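Long-range contact in outer membrane protein assembly factor BamA (Haemophilus ducreyi, PDB 4K3C), which probably belongs to the Bam complex, which assembles beta-barrel proteins and inserts them into the outer membrane, this chain holding the barrel and its last two POTRA domains: residues Pro408-Tyr413 and Asp424-Asn429. Sequence-based numbering, arbitrary orientation.
Sequences PKAIYY and DVIGGN
Pro408 and Ile426 meet at the base of a beta hairpin, where strand 409-412, paired with strand 420-422, is gripped by the chain on its way to barrel strand 430-440 of the Omp85 domain. The tight part is here. Pro408 O accepts two backbone bonds: Ile426 N comes in the carbonyl plane at 2.8 Å, and Gly427 N, at 3.3 Å, is tilted somewhat from that plane. The proline ring lies against the Gly427 carbonyl, its CD 3.4 Å from Gly427 C, and Gly428 N passes close to the same CD.

One step along, Lys409 and Val425 form an antiparallel non-hydrogen-bonded pair whose side chains diverge, yet the lysine chain bends at chi2 (-48°), which lays CD 3.4 Å from Asp424 O, and CE goes on to rest against Val425 CG2. Ala410 N then donates to Asp424 O, and Ala410 CB touches Ile426 CG1 at 3.9 Å. Just past the corner at Asp424, the Val425 backbone also bonds to Lys236.

Beyond Ala410 the contact thins to side chains. Tyr412 and Asp424 are both partly exposed and cross at about a right angle, ring and carboxylate planes 81° apart. Asp424 OD2 also takes the backbone N-H of Ala239, which helps fix the carboxylate. That same OD2 lies in the plane of the Tyr412 ring, at its edge, and accepts from Tyr412 OH over 2.8 Å; the hydroxyl stands above the carboxylate plane, 37° out of it.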
# COMPACT_ATOMS: atom_id res chain seq x y z
N PRO A 408 -26.01 -13.09 -7.72
CA PRO A 408 -27.46 -13.35 -7.69
C PRO A 408 -28.28 -12.23 -8.34
O PRO A 408 -27.94 -11.04 -8.23
CB PRO A 408 -27.79 -13.45 -6.20
CG PRO A 408 -26.48 -13.79 -5.54
CD PRO A 408 -25.42 -13.11 -6.37
N LYS A 409 -29.34 -12.62 -9.04
CA LYS A 409 -30.21 -11.69 -9.74
C LYS A 409 -31.35 -11.15 -8.87
O LYS A 409 -31.82 -11.83 -7.95
CB LYS A 409 -30.77 -12.36 -11.00
CG LYS A 409 -29.69 -12.78 -11.99
CD LYS A 409 -28.70 -11.65 -12.26
CE LYS A 409 -27.55 -12.07 -13.18
NZ LYS A 409 -28.01 -12.52 -14.54
N ALA A 410 -31.79 -9.93 -9.17
CA ALA A 410 -32.91 -9.33 -8.45
C ALA A 410 -34.23 -9.99 -8.83
O ALA A 410 -34.36 -10.55 -9.91
CB ALA A 410 -32.97 -7.84 -8.75
N ILE A 411 -35.21 -9.92 -7.94
CA ILE A 411 -36.57 -10.36 -8.26
C ILE A 411 -37.57 -9.33 -7.76
O ILE A 411 -37.92 -9.30 -6.57
CB ILE A 411 -36.90 -11.73 -7.63
CG1 ILE A 411 -35.87 -12.78 -8.04
CG2 ILE A 411 -38.32 -12.17 -8.01
CD1 ILE A 411 -35.99 -14.06 -7.25
N TYR A 412 -38.03 -8.48 -8.67
CA TYR A 412 -38.89 -7.36 -8.29
C TYR A 412 -40.35 -7.74 -8.14
O TYR A 412 -40.74 -8.89 -8.35
CB TYR A 412 -38.74 -6.22 -9.30
CG TYR A 412 -37.32 -5.75 -9.47
CD1 TYR A 412 -36.62 -5.23 -8.40
CD2 TYR A 412 -36.69 -5.81 -10.70
CE1 TYR A 412 -35.32 -4.80 -8.54
CE2 TYR A 412 -35.40 -5.38 -10.86
CZ TYR A 412 -34.72 -4.87 -9.78
OH TYR A 412 -33.42 -4.44 -9.95
N TYR A 413 -41.16 -6.75 -7.78
CA TYR A 413 -42.56 -6.97 -7.46
C TYR A 413 -43.43 -6.79 -8.71
O TYR A 413 -43.22 -5.86 -9.48
CB TYR A 413 -42.97 -5.99 -6.36
CG TYR A 413 -44.01 -6.52 -5.40
CD1 TYR A 413 -43.64 -7.34 -4.34
CD2 TYR A 413 -45.35 -6.18 -5.54
CE1 TYR A 413 -44.60 -7.83 -3.45
CE2 TYR A 413 -46.31 -6.66 -4.65
CZ TYR A 413 -45.93 -7.48 -3.61
OH TYR A 413 -46.89 -7.96 -2.73
N ASP A 424 -30.77 -7.70 -13.63
CA ASP A 424 -30.01 -6.93 -12.66
C ASP A 424 -29.31 -7.80 -11.61
O ASP A 424 -29.92 -8.69 -11.01
CB ASP A 424 -30.95 -5.99 -11.91
CG ASP A 424 -31.61 -4.99 -12.82
OD1 ASP A 424 -31.63 -5.26 -14.03
OD2 ASP A 424 -32.09 -3.95 -12.31
N VAL A 425 -28.03 -7.52 -11.38
CA VAL A 425 -27.31 -8.20 -10.32
C VAL A 425 -27.57 -7.53 -8.97
O VAL A 425 -27.21 -6.38 -8.75
CB VAL A 425 -25.81 -8.22 -10.60
CG1 VAL A 425 -25.01 -8.52 -9.34
CG2 VAL A 425 -25.52 -9.23 -11.69
N ILE A 426 -28.20 -8.27 -8.07
CA ILE A 426 -28.50 -7.76 -6.73
C ILE A 426 -27.33 -8.05 -5.76
O ILE A 426 -27.18 -7.38 -4.74
CB ILE A 426 -29.87 -8.31 -6.23
CG1 ILE A 426 -30.72 -7.20 -5.64
CG2 ILE A 426 -29.72 -9.53 -5.31
CD1 ILE A 426 -29.95 -6.17 -4.84
N GLY A 427 -26.50 -9.05 -6.07
CA GLY A 427 -25.30 -9.30 -5.30
C GLY A 427 -25.42 -10.43 -4.29
O GLY A 427 -26.53 -10.84 -3.94
N GLY A 428 -24.28 -10.92 -3.80
CA GLY A 428 -24.25 -12.06 -2.90
C GLY A 428 -23.28 -11.89 -1.75
O GLY A 428 -22.48 -10.96 -1.77
N ASN A 429 -23.33 -12.79 -0.76
CA ASN A 429 -22.50 -12.67 0.44
C ASN A 429 -21.25 -13.55 0.43
O ASN A 429 -20.58 -13.72 1.47
CB ASN A 429 -23.31 -12.92 1.71
CG ASN A 429 -23.75 -14.37 1.83
OD1 ASN A 429 -24.13 -15.00 0.84
ND2 ASN A 429 -23.69 -14.90 3.04